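Local atomic coordinates of phenylacetate-CoA oxygenase subunit PaaB (Ralstonia eutropha JMP134, PDB entry 3EGR), a protein that is probably a subunit of the phenylacetate-CoA oxygenase that takes part in the aerobic degradation of phenylacetic acid. Residues Trp10-Arg15 and Val51-Val56. Sequence-based numbering, arbitrary orientation.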
loop_
_atom_site.group_PDB
_atom_site.type_symbol
_atom_site.label_atom_id
_atom_site.label_comp_id
_atom_site.label_asym_id
_atom_site.label_seq_id
_atom_site.Cartn_x
_atom_site.Cartn_y
_atom_site.Cartn_z
ATOM N N TRP A 10 11.878 0.436 -0.148
ATOM C CA TRP A 10 11.126 0.991 -1.285
ATOM C C TRP A 10 11.726 0.461 -2.565
ATOM O O TRP A 10 12.944 0.320 -2.673
ATOM C CB TRP A 10 11.199 2.524 -1.302
ATOM C CG TRP A 10 10.671 3.138 -0.030
ATOM C CD1 TRP A 10 11.315 3.181 1.164
ATOM C CD2 TRP A 10 9.394 3.763 0.179
ATOM N NE1 TRP A 10 10.527 3.783 2.100
ATOM C CE2 TRP A 10 9.337 4.144 1.525
ATOM C CE3 TRP A 10 8.297 4.040 -0.643
ATOM C CZ2 TRP A 10 8.226 4.789 2.081
ATOM C CZ3 TRP A 10 7.180 4.682 -0.080
ATOM C CH2 TRP A 10 7.168 5.056 1.260
ATOM N N GLU A 11 10.880 0.128 -3.526
ATOM C CA GLU A 11 11.370 -0.191 -4.853
ATOM C C GLU A 11 11.277 1.063 -5.713
ATOM O O GLU A 11 10.316 1.845 -5.602
ATOM C CB GLU A 11 10.578 -1.336 -5.476
ATOM C CG GLU A 11 10.624 -2.644 -4.687
ATOM C CD GLU A 11 12.024 -3.133 -4.425
ATOM O OE1 GLU A 11 12.936 -2.886 -5.246
ATOM O OE2 GLU A 11 12.215 -3.791 -3.392
ATOM N N VAL A 12 12.288 1.247 -6.557
ATOM C CA VAL A 12 12.420 2.440 -7.370
ATOM C C VAL A 12 12.310 2.062 -8.848
ATOM O O VAL A 12 13.013 1.167 -9.323
ATOM C CB VAL A 12 13.794 3.097 -7.118
ATOM C CG1 VAL A 12 14.006 4.320 -8.009
ATOM C CG2 VAL A 12 13.931 3.464 -5.658
ATOM N N PHE A 13 11.448 2.767 -9.571
ATOM C CA PHE A 13 11.290 2.583 -11.010
ATOM C C PHE A 13 11.509 3.929 -11.665
ATOM O O PHE A 13 10.959 4.926 -11.197
ATOM C CB PHE A 13 9.880 2.085 -11.349
ATOM C CG PHE A 13 9.465 0.854 -10.584
ATOM C CD1 PHE A 13 8.998 0.951 -9.285
ATOM C CD2 PHE A 13 9.533 -0.397 -11.162
ATOM C CE1 PHE A 13 8.620 -0.172 -8.581
ATOM C CE2 PHE A 13 9.157 -1.524 -10.455
ATOM C CZ PHE A 13 8.705 -1.406 -9.166
ATOM N N VAL A 14 12.288 3.950 -12.752
ATOM C CA VAL A 14 12.606 5.185 -13.467
ATOM C C VAL A 14 12.256 5.088 -14.952
ATOM O O VAL A 14 12.444 4.044 -15.577
ATOM C CB VAL A 14 14.099 5.512 -13.364
ATOM C CG1 VAL A 14 14.444 6.638 -14.294
ATOM C CG2 VAL A 14 14.463 5.863 -11.945
ATOM N N ARG A 15 11.738 6.175 -15.513
ATOM C CA ARG A 15 11.580 6.281 -16.952
ATOM C C ARG A 15 12.412 7.442 -17.419
ATOM O O ARG A 15 12.146 8.579 -17.054
ATOM C CB ARG A 15 10.131 6.523 -17.333
ATOM C CG ARG A 15 9.905 6.565 -18.829
ATOM C CD ARG A 15 8.473 6.899 -19.131
ATOM N NE ARG A 15 8.158 8.263 -18.713
ATOM C CZ ARG A 15 6.944 8.700 -18.381
ATOM N NH1 ARG A 15 5.877 7.903 -18.417
ATOM N NH2 ARG A 15 6.797 9.967 -18.005
ATOM N N VAL A 51 13.186 13.081 -16.391
ATOM C CA VAL A 51 13.174 11.689 -15.978
ATOM C C VAL A 51 12.039 11.539 -14.984
ATOM O O VAL A 51 11.926 12.368 -14.093
ATOM C CB VAL A 51 14.538 11.323 -15.319
ATOM C CG1 VAL A 51 14.395 10.168 -14.415
ATOM C CG2 VAL A 51 15.605 11.048 -16.375
ATOM N N SER A 52 11.204 10.504 -15.125
ATOM C CA SER A 52 10.134 10.227 -14.149
ATOM C C SER A 52 10.561 9.144 -13.181
ATOM O O SER A 52 11.020 8.086 -13.617
ATOM C CB SER A 52 8.859 9.769 -14.847
ATOM O OG SER A 52 7.836 9.444 -13.916
ATOM N N ILE A 53 10.387 9.403 -11.880
ATOM C CA ILE A 53 10.681 8.424 -10.832
ATOM C C ILE A 53 9.408 7.961 -10.109
ATOM O O ILE A 53 8.590 8.771 -9.686
ATOM C CB ILE A 53 11.667 8.999 -9.760
ATOM C CG1 ILE A 53 12.823 9.754 -10.430
ATOM C CG2 ILE A 53 12.205 7.880 -8.845
ATOM C CD1 ILE A 53 13.771 10.449 -9.436
ATOM N N TRP A 54 9.256 6.651 -9.961
ATOM C CA TRP A 54 8.215 6.059 -9.118
ATOM C C TRP A 54 8.857 5.310 -7.961
ATOM O O TRP A 54 9.768 4.492 -8.174
ATOM C CB TRP A 54 7.370 5.054 -9.897
ATOM C CG TRP A 54 6.451 5.621 -10.918
ATOM C CD1 TRP A 54 6.219 6.939 -11.174
ATOM C CD2 TRP A 54 5.589 4.881 -11.792
ATOM N NE1 TRP A 54 5.277 7.068 -12.169
ATOM C CE2 TRP A 54 4.873 5.820 -12.565
ATOM C CE3 TRP A 54 5.354 3.516 -12.000
ATOM C CZ2 TRP A 54 3.947 5.440 -13.537
ATOM C CZ3 TRP A 54 4.423 3.135 -12.965
ATOM C CH2 TRP A 54 3.739 4.097 -13.727
ATOM N N VAL A 55 8.374 5.579 -6.749
ATOM C CA VAL A 55 8.751 4.805 -5.580
ATOM C C VAL A 55 7.524 4.088 -5.025
ATOM O O VAL A 55 6.401 4.615 -5.039
ATOM C CB VAL A 55 9.430 5.668 -4.474
ATOM C CG1 VAL A 55 10.764 6.224 -4.977
ATOM C CG2 VAL A 55 8.497 6.777 -3.946
ATOM N N VAL A 56 7.765 2.877 -4.534
ATOM C CA VAL A 56 6.724 1.989 -4.030
ATOM C C VAL A 56 7.275 1.243 -2.828
ATOM O O VAL A 56 8.359 0.644 -2.911
ATOM C CB VAL A 56 6.336 0.939 -5.082
ATOM C CG1 VAL A 56 5.123 0.196 -4.638
ATOM C CG2 VAL A 56 6.112 1.610 -6.421
#
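Segment 10-15 lies on the middle strand of the chain's three-stranded antiparallel sheet (order 23-29, 9-15, 52-57) and pairs with strand 52-56 through a regular ladder of six main-chain hydrogen bonds. Around the Phe13–Trp54 pair the bonds are almost straight: Trp54 N donates to Phe13 O over 2.7 Å at 176°, and Phe13 N returns the bond to Trp54 O.

On the face carrying Phe13, Trp54 and Val56, the Phe13 ring does not stack on the indole. The two residues meet at their bases, Phe13 CB 4.2 Å from Trp54 CB, and both CG atoms stand anti to the carbonyl carbon. The Phe13 ring (chi1 -53°) leans instead toward the diagonal neighbour, bringing Phe13 CE1 3.8 Å from Val56 CG2 in an oblique crossing, while Trp54 O lies at the ring edge. The indole leads away from strand 10-15 and stacks on His22. A second subunit extends the sheet beyond Trp54 and Val55, and its own Phe13 stacks on this Phe13.

The other face, which carries Val12, Val14, Ile53 and Val55, packs against helix 33-45. Val12 and Ile53 lie side by side, with Val12 CG1 4.1 Å from Ile53 CG2. Near the end of the ladder, the side chains of Val14 and Val51 cross obliquely, with Val14 CG1 3.5 Å from Val51 CG1. On the face of Phe13 and Trp54, Arg15, extended to chi2 and bent at chi3 (67°), lays one face of its guanidinium over Ser52 OG, which hydrogen-bonds His22, and sets Arg15 NH2 3.8 Å from Ser52 CB.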